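Side-chain contacts in glycosylation Associate Protein 3 (Streptococcus agalactiae serotype V, PDB 6OYC), which is probably a sugar-binding member of the Gap123 complex, thought to support glycosylation and export of surface glycoproteins through the accessory Sec pathway: residues C[41-46]-C[129-134]; C[233-238]-C[256-261]; C[240-245]-C[277-282]. All coordinates share one frame; numbering follows the deposited sequence.

Interaction 1: residues C[41-46]-C[129-134]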
# COMPACT_ATOMS: atom_id res chain seq x y z
N THR C 41 -12.81 2.38 24.21
CA THR C 41 -11.56 3.10 24.15
C THR C 41 -11.41 3.71 22.77
O THR C 41 -11.66 3.05 21.75
CB THR C 41 -10.37 2.17 24.43
OG1 THR C 41 -10.67 1.32 25.54
CG2 THR C 41 -9.10 2.99 24.71
N ASN C 42 -11.02 4.98 22.74
CA ASN C 42 -10.61 5.62 21.50
C ASN C 42 -9.17 5.17 21.28
O ASN C 42 -8.26 5.65 21.95
CB ASN C 42 -10.74 7.14 21.60
CG ASN C 42 -10.61 7.83 20.26
OD1 ASN C 42 -11.58 8.36 19.72
ND2 ASN C 42 -9.40 7.83 19.71
N LEU C 43 -8.97 4.21 20.37
CA LEU C 43 -7.64 3.61 20.19
C LEU C 43 -6.73 4.49 19.36
O LEU C 43 -5.51 4.45 19.55
CB LEU C 43 -7.74 2.25 19.51
CG LEU C 43 -8.57 1.17 20.20
CD1 LEU C 43 -9.04 0.16 19.17
CD2 LEU C 43 -7.78 0.49 21.32
N TYR C 44 -7.30 5.27 18.44
CA TYR C 44 -6.50 6.07 17.54
C TYR C 44 -7.42 7.04 16.81
O TYR C 44 -8.54 6.69 16.45
CB TYR C 44 -5.73 5.19 16.54
CG TYR C 44 -4.71 6.00 15.80
CD1 TYR C 44 -3.53 6.39 16.42
CD2 TYR C 44 -4.96 6.43 14.50
CE1 TYR C 44 -2.61 7.18 15.76
CE2 TYR C 44 -4.03 7.21 13.82
CZ TYR C 44 -2.86 7.57 14.46
OH TYR C 44 -1.94 8.36 13.80
N THR C 45 -6.91 8.25 16.56
CA THR C 45 -7.67 9.27 15.83
C THR C 45 -6.79 9.89 14.75
O THR C 45 -5.69 10.37 15.04
CB THR C 45 -8.20 10.35 16.78
OG1 THR C 45 -9.21 9.79 17.62
CG2 THR C 45 -8.84 11.50 15.98
N TRP C 46 -7.30 9.89 13.52
CA TRP C 46 -6.74 10.60 12.38
C TRP C 46 -7.43 11.95 12.22
O TRP C 46 -8.60 12.12 12.57
CB TRP C 46 -6.94 9.79 11.10
CG TRP C 46 -6.28 8.45 11.06
CD1 TRP C 46 -5.04 8.17 10.56
CD2 TRP C 46 -6.83 7.20 11.51
NE1 TRP C 46 -4.78 6.82 10.67
CE2 TRP C 46 -5.87 6.21 11.24
CE3 TRP C 46 -8.04 6.83 12.11
CZ2 TRP C 46 -6.07 4.86 11.56
CZ3 TRP C 46 -8.24 5.49 12.42
CH2 TRP C 46 -7.27 4.52 12.15
N SER C 129 -11.02 -8.27 22.51
CA SER C 129 -9.82 -8.74 23.19
C SER C 129 -8.61 -8.85 22.26
O SER C 129 -7.47 -8.70 22.73
CB SER C 129 -10.08 -10.10 23.83
OG SER C 129 -10.86 -9.94 25.01
N ASP C 130 -8.83 -9.15 20.98
CA ASP C 130 -7.75 -9.35 20.04
C ASP C 130 -8.22 -8.92 18.66
O ASP C 130 -9.29 -9.34 18.21
CB ASP C 130 -7.30 -10.81 19.94
CG ASP C 130 -6.93 -11.40 21.26
OD1 ASP C 130 -7.86 -11.74 22.02
OD2 ASP C 130 -5.72 -11.57 21.54
N PHE C 131 -7.39 -8.13 17.98
CA PHE C 131 -7.60 -7.86 16.56
C PHE C 131 -6.28 -7.41 15.94
O PHE C 131 -5.35 -6.98 16.63
CB PHE C 131 -8.70 -6.80 16.35
CG PHE C 131 -8.35 -5.43 16.89
CD1 PHE C 131 -7.60 -4.54 16.14
CD2 PHE C 131 -8.80 -5.03 18.14
CE1 PHE C 131 -7.30 -3.29 16.63
CE2 PHE C 131 -8.49 -3.77 18.63
CZ PHE C 131 -7.74 -2.90 17.88
N THR C 132 -6.23 -7.51 14.60
CA THR C 132 -5.15 -6.95 13.79
C THR C 132 -5.75 -5.91 12.86
O THR C 132 -6.58 -6.23 12.01
CB THR C 132 -4.43 -8.03 12.96
OG1 THR C 132 -3.78 -8.96 13.83
CG2 THR C 132 -3.38 -7.39 12.04
N PHE C 133 -5.32 -4.66 13.03
CA PHE C 133 -5.76 -3.56 12.18
C PHE C 133 -4.76 -3.36 11.05
O PHE C 133 -3.55 -3.30 11.30
CB PHE C 133 -5.92 -2.27 12.98
CG PHE C 133 -6.20 -1.06 12.13
CD1 PHE C 133 -7.49 -0.78 11.72
CD2 PHE C 133 -5.16 -0.22 11.74
CE1 PHE C 133 -7.75 0.34 10.93
CE2 PHE C 133 -5.41 0.89 10.96
CZ PHE C 133 -6.70 1.18 10.55
N HIS C 134 -5.26 -3.24 9.83
CA HIS C 134 -4.41 -3.00 8.66
C HIS C 134 -4.49 -1.55 8.20
O HIS C 134 -3.47 -0.86 8.15
CB HIS C 134 -4.78 -3.95 7.52
CG HIS C 134 -4.63 -5.39 7.88
ND1 HIS C 134 -3.41 -5.94 8.22
CD2 HIS C 134 -5.54 -6.39 7.99
CE1 HIS C 134 -3.57 -7.21 8.52
NE2 HIS C 134 -4.85 -7.51 8.39
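On the far face of strand 41-47 from the apolar pairs Leu43–Phe131 and Trp46–Phe133, Thr45 OG1 is gripped by two groups. Asn42 ND2 donates to Thr45 OG1 over 2.9 Å, with an angle of 154° at the hydrogen, and Ser122 OG bonds to the same atom. Ser122 OG also bonds to Asn42 OD1, which closes a small polar cluster. Asn42 and Thr45 point away from strand 130-140. Leu43 has a near-helical backbone (psi -30°), which shifts the alternation, and Leu43 and Trp46, three apart, both point toward strand 130-140. Leu43 and Tyr44 both pair with Leu123, as in a classic beta bulge.

Leu43 and Phe131 approach from opposite directions, and Leu43 CD1 lies oblique to the ring, 3.6 Å from Phe131 CZ. The edge of the Phe131 ring borders Phe133 N in plane. Phe32 stacks on the Phe131 ring. Trp46 and Phe133 also approach from opposite directions. Trp46 CH2 is 3.7 Å from Phe133 CZ, and the planes are inclined at 40°, so this is an oblique aromatic pair. Tyr44 CD2 sits over one face of the Trp46 ring, and Trp46 NE1 is satisfied by Tyr8 O. Leu74 and Leu123 add to the packing on Phe133. The backbones stay well apart, with CA atoms of Leu43 and Phe133 at 10.9 Å. Apolar side chains fill the space between two antiparallel sheets, which is the core of a beta-sandwich, consistent with the galactose-binding-like clan of this family.

Interaction 2: residues C[233-238]-C[256-261]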
# COMPACT_ATOMS: atom_id res chain seq x y z
N GLY C 233 6.81 -2.76 -6.44
CA GLY C 233 7.17 -3.46 -7.67
C GLY C 233 8.65 -3.34 -7.99
O GLY C 233 9.30 -4.32 -8.36
N ASN C 234 9.20 -2.13 -7.88
CA ASN C 234 10.63 -1.95 -8.11
C ASN C 234 11.44 -2.82 -7.17
O ASN C 234 12.44 -3.41 -7.56
CB ASN C 234 11.03 -0.48 -7.94
CG ASN C 234 10.44 0.44 -9.00
OD1 ASN C 234 10.25 0.05 -10.14
ND2 ASN C 234 10.17 1.68 -8.61
N PHE C 235 11.01 -2.91 -5.91
CA PHE C 235 11.71 -3.74 -4.94
C PHE C 235 11.60 -5.21 -5.30
O PHE C 235 12.60 -5.93 -5.34
CB PHE C 235 11.14 -3.48 -3.55
CG PHE C 235 11.94 -4.09 -2.43
CD1 PHE C 235 13.32 -3.96 -2.40
CD2 PHE C 235 11.30 -4.75 -1.39
CE1 PHE C 235 14.05 -4.52 -1.37
CE2 PHE C 235 12.03 -5.30 -0.35
CZ PHE C 235 13.41 -5.19 -0.34
N ALA C 236 10.37 -5.68 -5.57
CA ALA C 236 10.19 -7.06 -6.02
C ALA C 236 10.99 -7.36 -7.28
O ALA C 236 11.65 -8.40 -7.37
CB ALA C 236 8.70 -7.33 -6.25
N ALA C 237 10.96 -6.45 -8.27
CA ALA C 237 11.70 -6.67 -9.50
C ALA C 237 13.19 -6.87 -9.23
O ALA C 237 13.83 -7.72 -9.86
CB ALA C 237 11.49 -5.51 -10.47
N LEU C 238 13.76 -6.11 -8.30
CA LEU C 238 15.16 -6.32 -7.94
C LEU C 238 15.37 -7.71 -7.38
O LEU C 238 16.39 -8.36 -7.65
CB LEU C 238 15.62 -5.27 -6.92
CG LEU C 238 15.75 -3.81 -7.37
CD1 LEU C 238 15.90 -2.94 -6.14
CD2 LEU C 238 16.93 -3.63 -8.32
N ALA C 256 10.74 3.80 -1.56
CA ALA C 256 10.76 4.22 -0.17
C ALA C 256 12.07 3.80 0.46
O ALA C 256 12.83 3.04 -0.14
CB ALA C 256 9.57 3.60 0.56
N PRO C 257 12.40 4.29 1.65
CA PRO C 257 13.63 3.83 2.30
C PRO C 257 13.59 2.32 2.52
O PRO C 257 12.51 1.72 2.58
CB PRO C 257 13.65 4.60 3.62
CG PRO C 257 12.87 5.84 3.33
CD PRO C 257 11.77 5.38 2.43
N PHE C 258 14.78 1.71 2.59
CA PHE C 258 14.86 0.26 2.65
C PHE C 258 14.03 -0.29 3.81
O PHE C 258 13.19 -1.18 3.62
CB PHE C 258 16.33 -0.19 2.77
CG PHE C 258 16.50 -1.67 2.90
CD1 PHE C 258 16.25 -2.51 1.84
CD2 PHE C 258 16.90 -2.23 4.11
CE1 PHE C 258 16.41 -3.89 1.96
CE2 PHE C 258 17.05 -3.61 4.25
CZ PHE C 258 16.80 -4.44 3.17
N GLY C 259 14.22 0.26 5.01
CA GLY C 259 13.44 -0.18 6.15
C GLY C 259 11.94 -0.04 5.95
O GLY C 259 11.16 -0.82 6.49
N ILE C 260 11.52 0.97 5.19
CA ILE C 260 10.08 1.11 4.96
C ILE C 260 9.60 0.07 3.95
O ILE C 260 8.51 -0.48 4.10
CB ILE C 260 9.76 2.55 4.52
CG1 ILE C 260 10.02 3.51 5.71
CG2 ILE C 260 8.32 2.65 3.96
CD1 ILE C 260 9.74 4.98 5.45
N LEU C 261 10.41 -0.23 2.93
CA LEU C 261 10.02 -1.27 1.97
C LEU C 261 9.76 -2.60 2.67
O LEU C 261 8.81 -3.31 2.32
CB LEU C 261 11.11 -1.43 0.91
CG LEU C 261 11.28 -0.23 -0.03
CD1 LEU C 261 12.49 -0.41 -0.93
CD2 LEU C 261 10.00 0.04 -0.83
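This contact belongs to the alpha/beta domain, built on a five-stranded parallel sheet. Helix 231-243 is the crossover helix of a beta-alpha-beta unit, between strands 223-227 and 248-251. The short helix 258-262 follows the second of these strands and lies against the crossover helix. Phe235 carries its half of the contact alone. The ring of Phe235 swings out toward the short helix, with CG trans to N (chi1 -169°).

Leu261 lies over one face of that ring. Its CB stands 4.2 Å from the Phe235 ring centroid and 18° off the ring normal, a CH-pi contact. Leu261 CD1 reaches the same face, 3.9 Å from Phe235 CD1. Leu261 CB lies above the CD2–CE2 bond of Phe235 and Leu261 CD1 above its CG–CD1 bond. Trp280 of helix 270-281 packs on Leu261, and Leu276 of the same helix touches Phe235, so three helices share this small core.

Backbone bonds set the short helix. Pro257 is its N-cap residue, and Leu261 N bonds to Pro257 O at 2.9 Å. Gln232 NE2, from the crossover helix, bonds to Leu261 O and adds a polar tie to the apolar one. Asn234 ND2 bonds to Asn252 OD1 and Cys254 O, and so joins the crossover helix to the chain that leaves strand 248-251. Phe258 comes in at the far end of the Phe235 ring, neither face-on nor edge-on. Its CE1 lies 4.0 Å from Phe235 CZ.

Interaction 3: residues C[240-245]-C[277-282]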
# COMPACT_ATOMS: atom_id res chain seq x y z
N TYR C 240 13.45 -10.55 -7.85
CA TYR C 240 13.34 -11.56 -8.89
C TYR C 240 14.61 -11.60 -9.75
O TYR C 240 15.09 -12.69 -10.09
CB TYR C 240 12.08 -11.29 -9.73
CG TYR C 240 10.80 -11.48 -8.93
CD1 TYR C 240 10.65 -12.57 -8.09
CD2 TYR C 240 9.76 -10.56 -8.99
CE1 TYR C 240 9.50 -12.76 -7.35
CE2 TYR C 240 8.60 -10.74 -8.25
CZ TYR C 240 8.47 -11.84 -7.43
OH TYR C 240 7.34 -12.05 -6.67
N ALA C 241 15.19 -10.43 -10.07
CA ALA C 241 16.38 -10.41 -10.91
C ALA C 241 17.57 -11.05 -10.20
O ALA C 241 18.44 -11.63 -10.86
CB ALA C 241 16.73 -8.98 -11.32
N LYS C 242 17.64 -10.97 -8.88
CA LYS C 242 18.75 -11.62 -8.21
C LYS C 242 18.55 -13.13 -8.17
O LYS C 242 19.53 -13.89 -8.27
CB LYS C 242 18.93 -11.03 -6.82
CG LYS C 242 19.65 -11.92 -5.83
CD LYS C 242 21.15 -11.66 -5.82
CE LYS C 242 21.83 -12.51 -4.72
NZ LYS C 242 23.31 -12.26 -4.59
N LYS C 243 17.31 -13.59 -8.06
CA LYS C 243 17.03 -15.01 -8.06
C LYS C 243 17.11 -15.63 -9.46
O LYS C 243 17.36 -16.83 -9.56
CB LYS C 243 15.65 -15.29 -7.45
CG LYS C 243 15.61 -15.15 -5.95
CD LYS C 243 16.50 -16.19 -5.28
CE LYS C 243 15.69 -17.12 -4.37
NZ LYS C 243 16.18 -18.54 -4.44
N PHE C 244 16.90 -14.85 -10.53
CA PHE C 244 16.82 -15.37 -11.90
C PHE C 244 17.68 -14.53 -12.84
O PHE C 244 17.17 -13.64 -13.53
CB PHE C 244 15.39 -15.41 -12.41
CG PHE C 244 14.43 -16.17 -11.53
CD1 PHE C 244 14.48 -17.55 -11.44
CD2 PHE C 244 13.45 -15.50 -10.80
CE1 PHE C 244 13.59 -18.25 -10.64
CE2 PHE C 244 12.56 -16.20 -9.98
CZ PHE C 244 12.63 -17.57 -9.90
N PRO C 245 18.98 -14.83 -12.94
CA PRO C 245 19.83 -14.10 -13.89
C PRO C 245 19.33 -14.11 -15.33
O PRO C 245 19.78 -13.27 -16.13
CB PRO C 245 21.17 -14.84 -13.78
CG PRO C 245 21.16 -15.43 -12.43
CD PRO C 245 19.74 -15.77 -12.11
N ARG C 277 18.84 -6.83 1.80
CA ARG C 277 19.75 -5.69 1.84
C ARG C 277 20.82 -5.81 0.77
O ARG C 277 21.25 -4.79 0.21
CB ARG C 277 20.37 -5.55 3.24
CG ARG C 277 21.31 -4.33 3.41
CD ARG C 277 20.55 -3.03 3.71
NE ARG C 277 21.23 -1.83 3.22
CZ ARG C 277 20.90 -0.58 3.53
NH1 ARG C 277 19.88 -0.35 4.35
NH2 ARG C 277 21.57 0.45 3.03
N GLU C 278 21.24 -7.03 0.46
CA GLU C 278 22.21 -7.24 -0.62
C GLU C 278 21.60 -6.87 -1.97
O GLU C 278 22.20 -6.11 -2.74
CB GLU C 278 22.69 -8.70 -0.61
CG GLU C 278 23.91 -8.96 -1.49
CD GLU C 278 23.56 -9.30 -2.94
OE1 GLU C 278 24.46 -9.27 -3.80
OE2 GLU C 278 22.38 -9.60 -3.22
N VAL C 279 20.42 -7.41 -2.27
CA VAL C 279 19.60 -6.99 -3.39
C VAL C 279 19.56 -5.46 -3.46
O VAL C 279 19.79 -4.87 -4.52
CB VAL C 279 18.18 -7.58 -3.25
CG1 VAL C 279 17.21 -6.97 -4.26
CG2 VAL C 279 18.22 -9.12 -3.37
N TRP C 280 19.32 -4.82 -2.31
CA TRP C 280 19.16 -3.37 -2.27
C TRP C 280 20.46 -2.64 -2.60
O TRP C 280 20.46 -1.71 -3.42
CB TRP C 280 18.64 -2.96 -0.88
CG TRP C 280 18.55 -1.48 -0.66
CD1 TRP C 280 19.35 -0.73 0.13
CD2 TRP C 280 17.59 -0.58 -1.24
NE1 TRP C 280 18.96 0.59 0.08
CE2 TRP C 280 17.89 0.71 -0.76
CE3 TRP C 280 16.53 -0.73 -2.14
CZ2 TRP C 280 17.15 1.84 -1.12
CZ3 TRP C 280 15.79 0.39 -2.50
CH2 TRP C 280 16.11 1.66 -1.99
N ASP C 281 21.57 -3.04 -1.99
CA ASP C 281 22.84 -2.33 -2.19
C ASP C 281 23.44 -2.53 -3.57
O ASP C 281 24.40 -1.82 -3.90
CB ASP C 281 23.88 -2.77 -1.16
CG ASP C 281 23.48 -2.45 0.25
OD1 ASP C 281 22.82 -1.41 0.48
OD2 ASP C 281 23.81 -3.24 1.14
N THR C 282 22.95 -3.48 -4.37
CA THR C 282 23.46 -3.69 -5.73
C THR C 282 22.49 -3.20 -6.80
O THR C 282 22.69 -3.47 -7.99
CB THR C 282 23.80 -5.17 -5.96
OG1 THR C 282 22.66 -6.00 -5.69
CG2 THR C 282 24.94 -5.62 -5.05
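Lys242 and Glu278 form a salt bridge between two helices. Lys242 NZ lies 3.1 Å from Glu278 OE2, in a hydrogen bond that is weak. Glu278 OE1 is 3.3 Å from Lys242 NZ, so the ammonium group faces both oxygens. The two side chains cross at about a right angle. Lys242 bends at CB-CG (chi2 92°) and then runs extended, which carries its outer carbons past the carboxylate. Lys242 CE is 3.3 Å from Glu278 OE2.

Nearer the backbones the contact is apolar. Lys242 CG meets Val279 CG2 at 4.0 Å, and Lys242 CB is about as close to the same methyl. Helices 231-243 and 270-281 are neighbouring crossover helices of the parallel sheet. They link strands 223-227, 248-251 and 289-291 in turn, and meet here near their C-terminal ends.

Behind Glu278, Thr282 OG1 donates to Glu278 O over 3.0 Å where the helix ends. On another side of this helix, Arg277 NE forms a salt bridge with Asp281 OD1. Trp280 CD1 lies over one face of the Arg277 guanidinium, and Arg283 makes a cation-pi contact with Trp280.

Interaction 1 lies in a different part of the chain from the other two. Its centre is 27 Å from that of interaction 2 and 37 Å from that of interaction 3. It joins two antiparallel sheets, whereas the other pair join helices of the parallel alpha/beta domain. Interactions 2 and 3 share helix 231-243 and touch each other: Leu238 CB meets Val279 CG1 at 3.5 Å, and Phe258 CD1 meets Trp280 CG at 3.5 Å. Chemistry follows depth. Interactions 1 and 2 are buried and use aromatic rings and leucines. Interaction 3 is partly buried, with a salt bridge, whose hydrogen bond is weak, toward the surface, beside a small apolar contact.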